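Local coordinates for hypothetical protein (Exiguobacterium sibiricum, PDB 2HKV) that is of unknown function but probably belongs to the DinB family of metal-binding helical proteins and carries a bound nickel ion, at residues A[99-104]-A[112-117]; A[50-55]-A[70-75]. One frame throughout, in Å; residues are numbered along the deposited sequence.

Contact 1 (A[99-104]-A[112-117])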
# COMPACT_ATOMS: atom_id res chain seq x y z
N ALA A 99 19.58 2.44 -11.30
CA ALA A 99 20.08 3.32 -12.36
C ALA A 99 19.32 4.66 -12.42
O ALA A 99 18.08 4.69 -12.38
CB ALA A 99 19.94 2.61 -13.66
N ASP A 100 20.05 5.76 -12.54
CA ASP A 100 19.41 7.07 -12.80
C ASP A 100 18.63 7.01 -14.12
O ASP A 100 19.24 7.04 -15.20
CB ASP A 100 20.47 8.21 -12.88
CG ASP A 100 19.88 9.53 -13.41
N PHE A 101 17.30 6.90 -14.04
CA PHE A 101 16.48 7.04 -15.24
C PHE A 101 15.82 8.44 -15.34
O PHE A 101 15.81 9.19 -14.37
CB PHE A 101 15.50 5.87 -15.41
CG PHE A 101 14.36 5.84 -14.44
CD1 PHE A 101 14.49 5.22 -13.21
CD2 PHE A 101 13.14 6.40 -14.78
CE1 PHE A 101 13.41 5.17 -12.33
CE2 PHE A 101 12.07 6.36 -13.91
CZ PHE A 101 12.21 5.75 -12.67
N SER A 102 15.36 8.80 -16.53
CA SER A 102 14.71 10.10 -16.75
C SER A 102 13.20 9.89 -16.80
O SER A 102 12.71 9.01 -17.51
CB SER A 102 15.19 10.77 -18.06
N THR A 103 12.47 10.70 -16.05
CA THR A 103 11.00 10.68 -16.12
C THR A 103 10.54 11.79 -17.04
O THR A 103 11.25 12.76 -17.30
CB THR A 103 10.32 10.84 -14.73
OG1 THR A 103 10.76 12.03 -14.08
CG2 THR A 103 10.62 9.65 -13.85
N GLU A 104 9.34 11.60 -17.55
CA GLU A 104 8.67 12.56 -18.40
C GLU A 104 7.23 12.69 -17.91
O GLU A 104 6.69 11.80 -17.24
CB GLU A 104 8.69 12.07 -19.84
CG GLU A 104 10.11 11.76 -20.38
N ASP A 112 6.06 13.69 -11.98
CA ASP A 112 6.68 13.31 -10.68
C ASP A 112 8.13 13.03 -10.96
O ASP A 112 8.52 12.79 -12.12
CB ASP A 112 5.97 12.09 -10.07
CG ASP A 112 6.21 11.92 -8.54
OD1 ASP A 112 7.04 12.68 -7.95
OD2 ASP A 112 5.53 10.99 -8.00
N SER A 113 8.95 13.12 -9.91
CA SER A 113 10.36 12.79 -9.98
C SER A 113 10.59 11.30 -10.14
O SER A 113 9.66 10.52 -9.98
CB SER A 113 11.04 13.24 -8.70
OG SER A 113 10.57 12.52 -7.59
N THR A 114 11.81 10.90 -10.50
CA THR A 114 12.21 9.48 -10.53
C THR A 114 11.94 8.82 -9.17
O THR A 114 11.37 7.73 -9.07
CB THR A 114 13.73 9.35 -10.89
OG1 THR A 114 14.02 10.10 -12.08
CG2 THR A 114 14.13 7.91 -11.11
N THR A 115 12.33 9.52 -8.11
CA THR A 115 12.14 8.97 -6.75
C THR A 115 10.65 8.85 -6.40
O THR A 115 10.20 7.86 -5.82
CB THR A 115 12.90 9.83 -5.71
OG1 THR A 115 14.25 9.95 -6.17
CG2 THR A 115 12.91 9.18 -4.50
N GLY A 116 9.86 9.85 -6.77
CA GLY A 116 8.42 9.76 -6.61
C GLY A 116 7.75 8.64 -7.38
O GLY A 116 6.92 7.93 -6.82
N TRP A 117 8.14 8.41 -8.61
CA TRP A 117 7.60 7.29 -9.37
C TRP A 117 7.96 5.92 -8.80
O TRP A 117 7.15 5.01 -8.78
CB TRP A 117 8.01 7.36 -10.85
CG TRP A 117 7.17 8.33 -11.66
CD1 TRP A 117 7.57 9.52 -12.22
CD2 TRP A 117 5.77 8.18 -11.98
NE1 TRP A 117 6.50 10.11 -12.87
CE2 TRP A 117 5.39 9.32 -12.73
CE3 TRP A 117 4.82 7.20 -11.70
CZ2 TRP A 117 4.11 9.49 -13.21
CZ3 TRP A 117 3.53 7.37 -12.20
CH2 TRP A 117 3.21 8.52 -12.95
O HOH W 1 6.63 12.51 -14.64
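With its CG between the backbone N and the carbonyl carbon (chi1 71°), Phe101 turns its ring to the start of helix 114-138; Thr114 keeps OG1 beside its own N (chi1 -51°), which leaves CG2 anti to that N and carries this methyl over one face of the ring. The CH-pi contact puts Thr114 CG2 3.4 Å from the Phe101 ring centroid, 23° off the ring normal and offset toward the rim. The other branch, Thr114 OG1, donates to Phe101 O at 3.0 Å from above the carbonyl plane. One residue thus grips both the backbone and the ring of Phe101, although Thr114 was modelled in two conformers, and this grip is described for one of them. Thr103 also divides its work: OG1 donates to Asp112 O at 3.1 Å, in the carbonyl plane, while CG2 packs obliquely against the indole, 3.5 Å from Trp117 CD1. A water seals the far end, lying in plane at the indole edge; it accepts from Trp117 NE1 and Asp112 N and donates to Glu104 O at 2.7 Å. Phe101 also rests on Leu58 and Thr62, so an alanine here would probably strip the Thr114 methyl of its ring and open a gap against helix 43-61, while the bond to the backbone carbonyl could persist. Asp112 CB lies over an indole face, and its OD2 is hydrogen-bonded to His12 of the second subunit, which brings the dimer interface to this loop. Behind the threonines, Ser113 OG accepts from Gly116 N at 2.9 Å. This is a serine N-cap, here opening the last long helix of the DinB-like bundle, the helix that further along supplies the nickel ligands His124 and His128.

Contact 2 (A[50-55]-A[70-75])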
# COMPACT_ATOMS: atom_id res chain seq x y z
N LEU A 50 -1.32 -6.92 -10.64
CA LEU A 50 -0.18 -7.03 -9.69
C LEU A 50 1.13 -7.52 -10.36
O LEU A 50 2.24 -6.99 -10.11
CB LEU A 50 -0.56 -7.97 -8.56
CG LEU A 50 -1.24 -7.42 -7.32
CD1 LEU A 50 -1.95 -8.61 -6.56
CD2 LEU A 50 -0.22 -6.66 -6.43
N ALA A 51 1.00 -8.54 -11.20
CA ALA A 51 2.14 -9.13 -11.89
C ALA A 51 2.87 -8.12 -12.79
O ALA A 51 4.09 -8.21 -12.93
CB ALA A 51 1.68 -10.35 -12.74
N VAL A 52 2.13 -7.19 -13.43
CA VAL A 52 2.74 -6.26 -14.38
C VAL A 52 2.97 -4.84 -13.85
O VAL A 52 3.75 -4.07 -14.44
CB VAL A 52 1.94 -6.16 -15.71
CG1 VAL A 52 1.68 -7.53 -16.28
CG2 VAL A 52 0.63 -5.41 -15.47
N LEU A 53 2.37 -4.47 -12.72
CA LEU A 53 2.33 -3.04 -12.46
C LEU A 53 3.69 -2.39 -12.17
O LEU A 53 3.85 -1.17 -12.37
CB LEU A 53 1.28 -2.68 -11.40
CG LEU A 53 1.47 -3.07 -9.93
CD1 LEU A 53 2.52 -2.19 -9.11
CD2 LEU A 53 0.06 -2.97 -9.28
N LEU A 54 4.64 -3.15 -11.62
CA LEU A 54 5.93 -2.52 -11.26
C LEU A 54 6.63 -2.04 -12.52
O LEU A 54 7.31 -1.03 -12.49
CB LEU A 54 6.83 -3.45 -10.44
CG LEU A 54 6.48 -3.75 -8.99
CD1 LEU A 54 7.52 -4.74 -8.42
CD2 LEU A 54 6.42 -2.47 -8.14
N GLU A 55 6.42 -2.74 -13.64
CA GLU A 55 7.02 -2.34 -14.93
C GLU A 55 6.13 -1.32 -15.63
O GLU A 55 6.62 -0.30 -16.11
CB GLU A 55 7.27 -3.59 -15.76
CG GLU A 55 7.70 -3.37 -17.17
CD GLU A 55 8.13 -4.64 -17.89
OE1 GLU A 55 8.29 -5.71 -17.26
OE2 GLU A 55 8.31 -4.56 -19.13
N ALA A 70 -1.45 0.31 -24.24
CA ALA A 70 -2.53 -0.56 -24.61
C ALA A 70 -1.93 -1.84 -25.13
O ALA A 70 -2.47 -2.91 -24.93
CB ALA A 70 -3.38 0.06 -25.72
N GLN A 71 -0.84 -1.70 -25.87
CA GLN A 71 -0.18 -2.86 -26.45
C GLN A 71 0.43 -3.69 -25.32
O GLN A 71 0.42 -4.91 -25.43
CB GLN A 71 0.90 -2.40 -27.41
CG GLN A 71 1.75 -3.52 -27.93
CD GLN A 71 2.65 -3.09 -29.05
OE1 GLN A 71 2.46 -2.00 -29.67
NE2 GLN A 71 3.64 -3.94 -29.34
N PHE A 72 0.88 -3.02 -24.23
CA PHE A 72 1.52 -3.64 -23.09
C PHE A 72 0.50 -4.42 -22.30
O PHE A 72 0.73 -5.56 -21.96
CB PHE A 72 2.18 -2.57 -22.16
CG PHE A 72 2.80 -3.14 -20.89
CD1 PHE A 72 4.13 -3.56 -20.86
CD2 PHE A 72 2.08 -3.20 -19.75
CE1 PHE A 72 4.71 -4.08 -19.70
CE2 PHE A 72 2.64 -3.73 -18.56
CZ PHE A 72 3.95 -4.16 -18.54
N TYR A 73 -0.63 -3.78 -22.01
CA TYR A 73 -1.67 -4.41 -21.24
C TYR A 73 -2.33 -5.53 -21.99
O TYR A 73 -2.85 -6.43 -21.36
CB TYR A 73 -2.72 -3.39 -20.81
CG TYR A 73 -2.23 -2.38 -19.81
CD1 TYR A 73 -1.56 -2.77 -18.66
CD2 TYR A 73 -2.44 -1.02 -20.01
CE1 TYR A 73 -1.13 -1.85 -17.73
CE2 TYR A 73 -1.99 -0.08 -19.08
CZ TYR A 73 -1.34 -0.51 -17.96
OH TYR A 73 -0.90 0.39 -17.01
N ALA A 74 -2.31 -5.48 -23.31
CA ALA A 74 -2.93 -6.52 -24.12
C ALA A 74 -2.13 -7.82 -24.21
O ALA A 74 -2.67 -8.80 -24.67
CB ALA A 74 -3.27 -6.00 -25.55
N VAL A 75 -0.87 -7.85 -23.80
CA VAL A 75 -0.13 -9.11 -23.88
C VAL A 75 -0.68 -10.04 -22.78
O VAL A 75 -0.72 -9.68 -21.62
CB VAL A 75 1.42 -8.92 -23.84
CG1 VAL A 75 2.12 -10.26 -23.68
CG2 VAL A 75 1.89 -8.29 -25.16
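Phe72 meets Val52 and Glu55 through the far end of its ring, and these three side chains carry the contact between the two helices. CG of Phe72 is anti to the backbone N (chi1 177°), which sends the ring out from helix 66-73 toward helix 43-61. The tight part lies on the inner side: Val52 CB is 3.8 Å from Phe72 CE2, an apolar contact made obliquely to the ring, with Val52 CG2 a little farther from the same carbon. Glu55, its chain extended, comes to the other side of CZ. Its OE2 sits at the ring edge, near the ring plane, 3.7 Å from Phe72 CE1, and the carboxylate is turned 57° from the ring; such an approach probably suits the slightly positive hydrogens of the rim. The stronger partners of this buried carboxylate are charges: OE2 forms a salt bridge with Arg59 NE, and OE1 another with Arg85 NH1. Both arginines also pack on Phe72, so the ring is set among the members of this ionic cluster. The outer side is looser. At the nearest point of the backbones, Val52 CA and Tyr73 CA are still 8.4 Å apart, and no hydrogen bond crosses between the segments. Tyr73 is exposed and leans on Ala56 and Ile60 farther along helix 43-61, while Gln71 and Ala74 lie at the surface. Helix 43-61 is kinked here, with only a weak bond from Glu55 N to Val52 O. The arrangement is a short connecting helix laid against a long helix, chiefly through Phe72 in this contact, with Tyr73 packing farther along; the long helix bears the nickel ligand His49 one turn before Val52, consistent with the long link between the second and third helices of DinB-type four-helix bundles.

Overall arrangement
From the N terminus, helix 4-26 precedes both contacts. Contact 2 comes first: helix 43-61 runs into a turn, and segment 70-75 on helix 66-73 folds back on 50-55, closing a mostly helical loop of 14 residues. Helix 82-98 then follows, and contact 1 closes a second, shorter loop of seven non-helical residues between 99-104 and 112-117, the latter running into helix 114-138. The two are in series, neither enclosing nor crossing the other, with centres about 19 Å apart. Contact 2 ties a connecting helix to the buried middle of the bundle; contact 1 fastens the surface connection at one end. Helix 43-61 links them, since its last turns border contact 1.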